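Local coordinates for DnaD-like replication protein (Streptococcus mutans UA159, PDB 2ZC2) that probably takes part in the initiation of DNA replication as a zinc-binding member of the DnaB/DnaD family, at residues 12-17 with 53-58; 38-43 with 60-65. One frame throughout, in Å; residues are numbered along the deposited sequence.

Contact 1: residues 12-17 with 53-58; sequences RELGRM and TNWNYI
A Schellman motif, with Gly-15 as its positive-phi C' residue, ends helix 5-14 just where the start of helix 55-67 comes alongside, so one helix end packs against another near the surface of this DnaB/DnaD-family domain. Thr-53 opens the second segment. Its CG2, anti to the backbone N, lies 3.5 Å from CB of Glu-13, while CD2 of Leu-14 rests against the carbonyl O of Thr-53, 3.5 Å away. The carboxylate of Glu-13 turns back through a bent chain (chi2 -53°) to the preceding residue: Arg-12 grips OE2 of Glu-13 side-on with NE and NH2, the latter 2.9 Å from OE2 and on its anti lone pair. Asn-54 occupies the N-cap position, and the same CD2 of Leu-14 presses on its CA. Leu-14 thus sets its two methyls to different tasks, CD2 on the backbone of 53-55 and CD1 at the rim of the Trp-55 indole, near the ring plane and 4.3 Å from CE3. Trp-55 lies between the helix end and helix 20-32, where it touches Leu-26 and Asp-25, a zinc ligand. Arg-16, extended from CG to NE, turns one guanidinium face to CD1 of Leu-14, which sits toward the rim of the group, and makes a salt bridge to Glu-22. Its NH2 also donates to a water in the guanidinium plane, and that water accepts from the backbone N of Trp-55, 2.9 Å from the water oxygen. Deeper in, Ile-58 continues the apolar surface toward Phe-10 and helix 37-50, its CD1 reaching CD2 of Leu-14 at 4.4 Å.

Contact 2: residues 38-43 with 60-65; sequences DLVRSA and AILRNW. With ZN (zinc ion), chain E.
Helices 37-50 and 55-67 cross steeply here, their short segments 9.5 Å apart at closest approach and 125° between directions, with small Ala-43 at the meeting point. Three larger side chains gather round its methyl: CB of Ala-43 lies 3.7 Å from CD2 of Leu-62, equally close to CZ3 of Trp-65, and slightly farther from CG2 of Ile-61. The indole edge fills the hollow between Leu-39, Ser-42 and Ala-43, CZ3 of Trp-65 lying 3.4 Å from the carbonyl O of Leu-39 near the ring plane. Leu-39, with CG anti to its backbone N (chi1 -176°), runs past the indole in the opposite direction and brings CD1 to 3.5 Å from Trp-65 CE3. That carbonyl accepts from Ala-43 N and, from above its plane, Ser-42 OG, so all three polar groups beside the indole find partners within helix 37-50. CG2 of Ile-61 covers one indole face toward its rim. Leu-62 extends the apolar seam, its CD1 meeting CG1 of Val-40. On the far side of helix 37-50, Asp-38 binds zinc through OD1 at 2.1 Å. Leu-39 packs on helix 73-76, while Val-40 faces helices 5-14 and 20-32, placing the crossing in the middle of the helical bundle.

Helix 55-67 carries both contacts: its N-cap and first turn, with Thr-53 just before them, meet the end of helix 5-14 in contact 1, and its later turns cross helix 37-50 in contact 2. The centres lie about 13 Å apart, yet the two surfaces join, the carbonyl O of Ile-58 coming 4.1 Å from CB of Ala-43. Contact 1 is near the surface and partly bridged by water; contact 2 is nearer the chain centre and mostly apolar. Zinc ions flank both. The Trp-55 side chain is about 5 Å from one, whereas Asp-38 binds another directly. Asp-9, also a zinc ligand, accepts hydrogen bonds from Arg-12 and Arg-41, one from each contact's segments, though neither joins the packing itself.

Contact 1: residues 12-17 with 53-58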
loop_
_atom_site.group_PDB
_atom_site.type_symbol
_atom_site.label_atom_id
_atom_site.label_comp_id
_atom_site.label_asym_id
_atom_site.label_seq_id
_atom_site.Cartn_x
_atom_site.Cartn_y
_atom_site.Cartn_z
ATOM N N ARG A 12 -0.665 -12.271 -1.696
ATOM C CA ARG A 12 -0.884 -12.970 -2.982
ATOM C C ARG A 12 -0.001 -12.369 -4.062
ATOM O O ARG A 12 0.607 -13.091 -4.838
ATOM C CB ARG A 12 -2.341 -12.850 -3.406
ATOM C CG ARG A 12 -2.669 -13.419 -4.797
ATOM C CD ARG A 12 -4.064 -12.943 -5.286
ATOM N NE ARG A 12 -4.033 -11.519 -5.573
ATOM C CZ ARG A 12 -4.781 -10.622 -4.950
ATOM N NH1 ARG A 12 -5.665 -11.002 -4.042
ATOM N NH2 ARG A 12 -4.659 -9.344 -5.247
ATOM N N GLU A 13 0.064 -11.029 -4.150
ATOM C CA GLU A 13 0.864 -10.419 -5.225
ATOM C C GLU A 13 2.329 -10.595 -4.976
ATOM O O GLU A 13 3.127 -10.740 -5.945
ATOM C CB GLU A 13 0.581 -8.914 -5.397
ATOM C CG GLU A 13 -0.878 -8.537 -5.823
ATOM C CD GLU A 13 -1.334 -9.285 -7.080
ATOM O OE1 GLU A 13 -0.471 -9.732 -7.908
ATOM O OE2 GLU A 13 -2.553 -9.351 -7.267
ATOM N N LEU A 14 2.716 -10.497 -3.692
ATOM C CA LEU A 14 4.148 -10.652 -3.339
ATOM C C LEU A 14 4.533 -12.138 -3.392
ATOM O O LEU A 14 5.698 -12.485 -3.453
ATOM C CB LEU A 14 4.488 -9.987 -1.961
ATOM C CG LEU A 14 4.496 -8.424 -1.926
ATOM C CD1 LEU A 14 4.830 -7.779 -0.553
ATOM C CD2 LEU A 14 5.485 -7.869 -2.920
ATOM N N GLY A 15 3.538 -13.029 -3.417
ATOM C CA GLY A 15 3.823 -14.463 -3.337
ATOM C C GLY A 15 4.570 -14.902 -2.064
ATOM O O GLY A 15 5.420 -15.770 -2.118
ATOM N N ARG A 16 4.264 -14.297 -0.930
ATOM C CA ARG A 16 4.955 -14.639 0.306
ATOM C C ARG A 16 4.207 -13.980 1.423
ATOM O O ARG A 16 3.427 -13.057 1.198
ATOM C CB ARG A 16 6.417 -14.134 0.294
ATOM C CG ARG A 16 6.553 -12.582 0.274
ATOM C CD ARG A 16 8.022 -12.129 0.096
ATOM N NE ARG A 16 8.195 -10.668 0.111
ATOM C CZ ARG A 16 7.933 -9.905 1.181
ATOM N NH1 ARG A 16 7.480 -10.456 2.308
ATOM N NH2 ARG A 16 8.142 -8.604 1.140
HETATM N N MSE A 17 4.460 -14.438 2.642
HETATM C CA MSE A 17 3.838 -13.850 3.810
HETATM C C MSE A 17 4.495 -12.518 4.136
HETATM O O MSE A 17 5.685 -12.341 3.893
HETATM C CB MSE A 17 3.980 -14.784 5.013
HETATM C CG MSE A 17 3.016 -15.945 5.005
HETATM SE SE MSE A 17 3.330 -17.156 6.492
HETATM C CE MSE A 17 3.678 -15.869 7.946
ATOM N N THR A 53 6.251 -5.810 -8.537
ATOM C CA THR A 53 5.606 -6.159 -7.301
ATOM C C THR A 53 6.722 -6.461 -6.258
ATOM O O THR A 53 7.124 -7.600 -6.057
ATOM C CB THR A 53 4.539 -7.297 -7.451
ATOM O OG1 THR A 53 3.729 -7.070 -8.605
ATOM C CG2 THR A 53 3.559 -7.271 -6.243
ATOM N N ASN A 54 7.204 -5.409 -5.626
ATOM C CA ASN A 54 8.077 -5.533 -4.470
ATOM C C ASN A 54 7.711 -4.530 -3.397
ATOM O O ASN A 54 7.197 -3.445 -3.715
ATOM C CB ASN A 54 9.573 -5.445 -4.867
ATOM C CG ASN A 54 10.007 -4.080 -5.332
ATOM O OD1 ASN A 54 10.343 -3.898 -6.517
ATOM N ND2 ASN A 54 10.178 -3.145 -4.389
ATOM N N TRP A 55 7.922 -4.905 -2.130
ATOM C CA TRP A 55 7.540 -4.030 -0.998
ATOM C C TRP A 55 7.919 -2.586 -1.158
ATOM O O TRP A 55 7.096 -1.709 -1.004
ATOM C CB TRP A 55 8.146 -4.546 0.335
ATOM C CG TRP A 55 7.775 -3.646 1.526
ATOM C CD1 TRP A 55 8.536 -2.654 2.089
ATOM C CD2 TRP A 55 6.547 -3.674 2.259
ATOM N NE1 TRP A 55 7.875 -2.103 3.147
ATOM C CE2 TRP A 55 6.639 -2.712 3.260
ATOM C CE3 TRP A 55 5.377 -4.449 2.167
ATOM C CZ2 TRP A 55 5.581 -2.468 4.174
ATOM C CZ3 TRP A 55 4.321 -4.222 3.081
ATOM C CH2 TRP A 55 4.444 -3.256 4.084
ATOM N N ASN A 56 9.212 -2.327 -1.392
ATOM C CA ASN A 56 9.767 -0.955 -1.472
ATOM C C ASN A 56 9.154 -0.120 -2.571
ATOM O O ASN A 56 8.870 1.075 -2.390
ATOM C CB ASN A 56 11.302 -0.995 -1.686
ATOM C CG ASN A 56 12.042 -1.632 -0.480
ATOM O OD1 ASN A 56 11.433 -2.007 0.502
ATOM N ND2 ASN A 56 13.359 -1.714 -0.563
ATOM N N TYR A 57 8.972 -0.733 -3.730
ATOM C CA TYR A 57 8.285 -0.028 -4.836
ATOM C C TYR A 57 6.875 0.431 -4.493
ATOM O O TYR A 57 6.487 1.581 -4.753
ATOM C CB TYR A 57 8.312 -0.889 -6.125
ATOM C CG TYR A 57 7.881 -0.169 -7.398
ATOM C CD1 TYR A 57 8.807 0.433 -8.256
ATOM C CD2 TYR A 57 6.537 -0.130 -7.772
ATOM C CE1 TYR A 57 8.357 1.085 -9.463
ATOM C CE2 TYR A 57 6.105 0.507 -8.932
ATOM C CZ TYR A 57 6.994 1.120 -9.768
ATOM O OH TYR A 57 6.526 1.691 -10.943
ATOM N N ILE A 58 6.085 -0.446 -3.900
ATOM C CA ILE A 58 4.746 -0.069 -3.395
ATOM C C ILE A 58 4.813 1.078 -2.393
ATOM O O ILE A 58 4.117 2.066 -2.491
ATOM C CB ILE A 58 4.085 -1.340 -2.723
ATOM C CG1 ILE A 58 3.883 -2.428 -3.778
ATOM C CG2 ILE A 58 2.713 -0.958 -2.044
ATOM C CD1 ILE A 58 3.732 -3.875 -3.235
HETATM O O HOH W 1 9.175 -7.480 -1.618
#

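Contact 2: residues 38-43 with 60-65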
loop_
_atom_site.group_PDB
_atom_site.type_symbol
_atom_site.label_atom_id
_atom_site.label_comp_id
_atom_site.label_asym_id
_atom_site.label_seq_id
_atom_site.Cartn_x
_atom_site.Cartn_y
_atom_site.Cartn_z
ATOM N N ASP A 38 -7.815 1.573 0.953
ATOM C CA ASP A 38 -8.045 1.407 -0.483
ATOM C C ASP A 38 -7.073 2.207 -1.311
ATOM O O ASP A 38 -6.866 1.894 -2.453
ATOM C CB ASP A 38 -9.493 1.656 -0.884
ATOM C CG ASP A 38 -10.431 0.661 -0.219
ATOM O OD1 ASP A 38 -10.562 -0.455 -0.750
ATOM O OD2 ASP A 38 -10.994 0.964 0.867
ATOM N N LEU A 39 -6.459 3.210 -0.681
ATOM C CA LEU A 39 -5.339 3.904 -1.263
ATOM C C LEU A 39 -4.069 3.033 -1.264
ATOM O O LEU A 39 -3.314 3.011 -2.272
ATOM C CB LEU A 39 -5.069 5.214 -0.534
ATOM C CG LEU A 39 -3.928 6.014 -1.207
ATOM C CD1 LEU A 39 -4.425 6.560 -2.575
ATOM C CD2 LEU A 39 -3.342 7.133 -0.350
ATOM N N VAL A 40 -3.834 2.346 -0.144
ATOM C CA VAL A 40 -2.780 1.331 -0.061
ATOM C C VAL A 40 -2.934 0.255 -1.153
ATOM O O VAL A 40 -1.984 -0.082 -1.880
ATOM C CB VAL A 40 -2.647 0.726 1.357
ATOM C CG1 VAL A 40 -1.497 -0.290 1.423
ATOM C CG2 VAL A 40 -2.361 1.824 2.409
ATOM N N ARG A 41 -4.143 -0.296 -1.248
ATOM C CA ARG A 41 -4.456 -1.260 -2.252
ATOM C C ARG A 41 -4.235 -0.692 -3.677
ATOM O O ARG A 41 -3.738 -1.426 -4.570
ATOM C CB ARG A 41 -5.917 -1.741 -2.054
ATOM C CG ARG A 41 -6.534 -2.563 -3.214
ATOM C CD ARG A 41 -7.954 -3.113 -2.801
ATOM N NE ARG A 41 -7.865 -4.055 -1.665
ATOM C CZ ARG A 41 -8.266 -3.827 -0.415
ATOM N NH1 ARG A 41 -8.800 -2.660 -0.045
ATOM N NH2 ARG A 41 -8.135 -4.797 0.478
ATOM N N SER A 42 -4.573 0.573 -3.915
ATOM C CA SER A 42 -4.287 1.078 -5.262
ATOM C C SER A 42 -2.798 1.346 -5.562
ATOM O O SER A 42 -2.399 1.303 -6.724
ATOM C CB SER A 42 -5.120 2.255 -5.608
ATOM O OG SER A 42 -4.697 3.322 -4.867
ATOM N N ALA A 43 -1.976 1.505 -4.515
ATOM C CA ALA A 43 -0.502 1.517 -4.704
ATOM C C ALA A 43 -0.025 0.139 -5.080
ATOM O O ALA A 43 0.822 -0.013 -5.966
ATOM C CB ALA A 43 0.184 2.064 -3.494
ATOM N N ALA A 60 7.214 3.358 -2.144
ATOM C CA ALA A 60 7.577 4.585 -2.893
ATOM C C ALA A 60 6.346 5.245 -3.586
ATOM O O ALA A 60 6.158 6.487 -3.571
ATOM C CB ALA A 60 8.708 4.267 -3.898
ATOM N N ILE A 61 5.490 4.416 -4.175
ATOM C CA ILE A 61 4.208 4.932 -4.690
ATOM C C ILE A 61 3.419 5.646 -3.611
ATOM O O ILE A 61 2.998 6.776 -3.827
ATOM C CB ILE A 61 3.335 3.858 -5.465
ATOM C CG1 ILE A 61 4.078 3.270 -6.636
ATOM C CG2 ILE A 61 2.006 4.472 -5.915
ATOM C CD1 ILE A 61 3.424 1.938 -7.250
ATOM N N LEU A 62 3.245 5.029 -2.442
ATOM C CA LEU A 62 2.540 5.660 -1.339
ATOM C C LEU A 62 3.195 6.966 -0.885
ATOM O O LEU A 62 2.486 7.934 -0.567
ATOM C CB LEU A 62 2.412 4.730 -0.121
ATOM C CG LEU A 62 1.421 3.606 -0.351
ATOM C CD1 LEU A 62 1.566 2.562 0.726
ATOM C CD2 LEU A 62 -0.018 4.203 -0.469
ATOM N N ARG A 63 4.536 6.986 -0.836
ATOM C CA ARG A 63 5.291 8.202 -0.436
ATOM C C ARG A 63 5.147 9.319 -1.427
ATOM O O ARG A 63 4.996 10.462 -1.051
ATOM C CB ARG A 63 6.802 7.922 -0.242
ATOM C CG ARG A 63 7.101 7.322 1.033
ATOM C CD ARG A 63 8.604 7.431 1.343
ATOM N NE ARG A 63 9.364 6.894 0.238
ATOM C CZ ARG A 63 9.738 5.621 0.152
ATOM N NH1 ARG A 63 9.458 4.788 1.128
ATOM N NH2 ARG A 63 10.453 5.223 -0.897
ATOM N N ASN A 64 5.245 9.017 -2.704
ATOM C CA ASN A 64 4.980 10.056 -3.685
ATOM C C ASN A 64 3.565 10.642 -3.496
ATOM O O ASN A 64 3.419 11.862 -3.468
ATOM C CB ASN A 64 5.231 9.561 -5.106
ATOM C CG ASN A 64 4.716 10.525 -6.153
ATOM O OD1 ASN A 64 3.628 10.314 -6.724
ATOM N ND2 ASN A 64 5.469 11.624 -6.384
ATOM N N TRP A 65 2.548 9.803 -3.294
ATOM C CA TRP A 65 1.182 10.296 -2.999
ATOM C C TRP A 65 1.098 11.104 -1.701
ATOM O O TRP A 65 0.486 12.149 -1.681
ATOM C CB TRP A 65 0.123 9.158 -2.973
ATOM C CG TRP A 65 -0.180 8.601 -4.307
ATOM C CD1 TRP A 65 0.051 9.202 -5.498
ATOM C CD2 TRP A 65 -0.733 7.291 -4.608
ATOM N NE1 TRP A 65 -0.314 8.349 -6.534
ATOM C CE2 TRP A 65 -0.813 7.183 -6.014
ATOM C CE3 TRP A 65 -1.138 6.196 -3.823
ATOM C CZ2 TRP A 65 -1.325 6.028 -6.666
ATOM C CZ3 TRP A 65 -1.644 5.078 -4.457
ATOM C CH2 TRP A 65 -1.735 5.001 -5.867
HETATM ZN ZN ZN E . -11.864 -1.738 0.338
#